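Local coordinates for IL-4-inducing protein (Schistosoma mansoni, PDB 4EL6) that binds IgE through a crystallin fold and so triggers interleukin-4 release from basophils without need of antigen, at residues W55-N60 against S88-C93. Sequence-based numbering, arbitrary orientation.
Sequences WYLFDN and SSIKRC
Over one face of the Trp-55 indole runs the aliphatic chain of Arg-92, CB sitting 3.7 Å from the centroid of the six-membered ring in a CH-pi contact. With Arg-92 CG anti to the backbone N (chi1 180°) and the chain extended beyond it, CG and CD continue over the CZ2–CH2 side; the guanidinium then reaches the carbonyl of Tyr-25. At the edge of the indole, Ile-90 CG2 comes within 3.5 Å of Trp-55 CE3. The Phe-58 ring turns its edge to the partner strand, with Ser-89 O in its plane and Lys-91 CB beside CE1, while Cys-93 SG, disulfide-bonded to Cys-103, meets the edge of Tyr-56 at CD2. Side chains alternate between the sheet's faces, Trp-55, Leu-57, Ile-90 and Arg-92 on one, Tyr-56, Phe-58, Ser-89 and Lys-91 on the other, as in any antiparallel pair, here central strand 52-58 and outer strand 89-95 of one sheet of the beta/gamma-crystallin fold; Trp-55, Leu-57 and Ile-90 face Leu-9 of the other sheet. Tyr-56 and Lys-91 exchange two backbone hydrogen bonds. A classic beta bulge follows: Phe-58 O accepts from Ser-88 N (2.8 Å) and weakly from Ser-89 N (3.4 Å). From the bulge itself, Ser-89 OG donates to Asn-60 O at 2.9 Å, and a water links Asp-59 O with Ser-88 OG.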
loop_
_atom_site.group_PDB
_atom_site.type_symbol
_atom_site.label_atom_id
_atom_site.label_comp_id
_atom_site.label_asym_id
_atom_site.label_seq_id
_atom_site.Cartn_x
_atom_site.Cartn_y
_atom_site.Cartn_z
ATOM N N TRP A 55 3.863 -3.211 2.803
ATOM C CA TRP A 55 2.584 -2.551 3.011
ATOM C C TRP A 55 1.437 -3.400 2.509
ATOM O O TRP A 55 1.525 -3.979 1.436
ATOM C CB TRP A 55 2.569 -1.216 2.310
ATOM C CG TRP A 55 3.493 -0.176 2.885
ATOM C CD1 TRP A 55 4.870 -0.018 2.667
ATOM C CD2 TRP A 55 3.116 0.852 3.804
ATOM N NE1 TRP A 55 5.356 1.067 3.409
ATOM C CE2 TRP A 55 4.326 1.649 4.069
ATOM C CE3 TRP A 55 1.890 1.256 4.386
ATOM C CZ2 TRP A 55 4.264 2.770 4.865
ATOM C CZ3 TRP A 55 1.885 2.410 5.179
ATOM C CH2 TRP A 55 3.073 3.107 5.409
ATOM N N TYR A 56 0.359 -3.514 3.286
ATOM C CA TYR A 56 -0.883 -4.128 2.837
ATOM C C TYR A 56 -1.976 -3.086 2.648
ATOM O O TYR A 56 -2.241 -2.211 3.509
ATOM C CB TYR A 56 -1.340 -5.149 3.872
ATOM C CG TYR A 56 -0.592 -6.456 3.807
ATOM C CD1 TYR A 56 -0.673 -7.239 2.665
ATOM C CD2 TYR A 56 0.211 -6.882 4.875
ATOM C CE1 TYR A 56 0.000 -8.453 2.602
ATOM C CE2 TYR A 56 0.909 -8.074 4.756
ATOM C CZ TYR A 56 0.719 -8.849 3.659
ATOM O OH TYR A 56 1.408 -10.051 3.579
ATOM N N LEU A 57 -2.629 -3.168 1.500
ATOM C CA LEU A 57 -3.799 -2.343 1.171
ATOM C C LEU A 57 -5.033 -3.216 1.140
ATOM O O LEU A 57 -4.965 -4.346 0.642
ATOM C CB LEU A 57 -3.678 -1.748 -0.227
ATOM C CG LEU A 57 -2.350 -1.204 -0.633
ATOM C CD1 LEU A 57 -2.319 -0.610 -2.025
ATOM C CD2 LEU A 57 -1.905 -0.208 0.303
ATOM N N PHE A 58 -6.140 -2.743 1.705
ATOM C CA PHE A 58 -7.332 -3.480 1.877
ATOM C C PHE A 58 -8.531 -2.760 1.297
ATOM O O PHE A 58 -8.593 -1.511 1.364
ATOM C CB PHE A 58 -7.618 -3.609 3.397
ATOM C CG PHE A 58 -6.583 -4.387 4.127
ATOM C CD1 PHE A 58 -5.456 -3.742 4.633
ATOM C CD2 PHE A 58 -6.740 -5.778 4.368
ATOM C CE1 PHE A 58 -4.526 -4.442 5.368
ATOM C CE2 PHE A 58 -5.777 -6.480 5.063
ATOM C CZ PHE A 58 -4.652 -5.830 5.520
ATOM N N ASP A 59 -9.532 -3.500 0.754
ATOM C CA ASP A 59 -10.706 -2.821 0.199
ATOM C C ASP A 59 -11.846 -2.683 1.204
ATOM O O ASP A 59 -12.904 -2.192 0.821
ATOM C CB ASP A 59 -11.191 -3.437 -1.123
ATOM C CG ASP A 59 -12.128 -4.660 -0.923
ATOM O OD1 ASP A 59 -12.105 -5.331 0.136
ATOM O OD2 ASP A 59 -12.917 -4.936 -1.881
ATOM N N ASN A 60 -11.606 -3.026 2.492
ATOM C CA ASN A 60 -12.577 -2.694 3.527
ATOM C C ASN A 60 -11.846 -2.165 4.690
ATOM O O ASN A 60 -10.618 -2.106 4.694
ATOM C CB ASN A 60 -13.377 -3.918 3.851
ATOM C CG ASN A 60 -14.677 -3.608 4.531
ATOM O OD1 ASN A 60 -15.046 -2.473 4.816
ATOM N ND2 ASN A 60 -15.434 -4.665 4.732
ATOM N N SER A 88 -9.594 1.128 1.418
ATOM C CA SER A 88 -10.326 1.497 2.637
ATOM C C SER A 88 -9.490 1.444 3.896
ATOM O O SER A 88 -9.898 2.043 4.881
ATOM C CB SER A 88 -11.621 0.702 2.825
ATOM O OG SER A 88 -12.570 1.124 1.884
ATOM N N SER A 89 -8.396 0.689 3.905
ATOM C CA SER A 89 -7.447 0.712 5.056
ATOM C C SER A 89 -6.091 0.283 4.561
ATOM O O SER A 89 -5.926 -0.416 3.526
ATOM C CB SER A 89 -7.930 -0.092 6.250
ATOM O OG SER A 89 -8.141 -1.498 5.995
ATOM N N ILE A 90 -5.079 0.613 5.319
ATOM C CA ILE A 90 -3.734 0.376 4.902
ATOM C C ILE A 90 -2.963 -0.043 6.139
ATOM O O ILE A 90 -3.019 0.690 7.163
ATOM C CB ILE A 90 -3.062 1.675 4.335
ATOM C CG1 ILE A 90 -3.792 2.196 3.041
ATOM C CG2 ILE A 90 -1.573 1.415 4.127
ATOM C CD1 ILE A 90 -3.356 3.573 2.614
ATOM N N LYS A 91 -2.186 -1.117 6.051
ATOM C CA LYS A 91 -1.347 -1.566 7.188
ATOM C C LYS A 91 0.130 -1.532 6.819
ATOM O O LYS A 91 0.497 -1.984 5.772
ATOM C CB LYS A 91 -1.706 -2.918 7.705
ATOM C CG LYS A 91 -1.026 -3.235 9.024
ATOM C CD LYS A 91 -1.519 -4.536 9.631
ATOM C CE LYS A 91 -2.743 -4.251 10.487
ATOM N NZ LYS A 91 -2.997 -5.319 11.488
ATOM N N ARG A 92 0.906 -0.877 7.653
ATOM C CA ARG A 92 2.362 -0.844 7.530
ATOM C C ARG A 92 2.995 -1.955 8.352
ATOM O O ARG A 92 2.690 -2.133 9.546
ATOM C CB ARG A 92 2.918 0.504 7.986
ATOM C CG ARG A 92 4.455 0.630 7.891
ATOM C CD ARG A 92 4.975 1.982 8.397
ATOM N NE ARG A 92 6.416 1.946 8.487
ATOM C CZ ARG A 92 7.163 2.913 9.024
ATOM N NH1 ARG A 92 6.619 4.042 9.485
ATOM N NH2 ARG A 92 8.483 2.741 9.117
ATOM N N CYS A 93 3.792 -2.765 7.655
ATOM C CA CYS A 93 4.438 -3.886 8.246
ATOM C C CYS A 93 5.928 -3.938 7.953
ATOM O O CYS A 93 6.521 -3.029 7.349
ATOM C CB CYS A 93 3.772 -5.134 7.703
ATOM S SG CYS A 93 1.950 -5.110 7.913
HETATM O O HOH W 1 -12.717 0.048 -0.582
#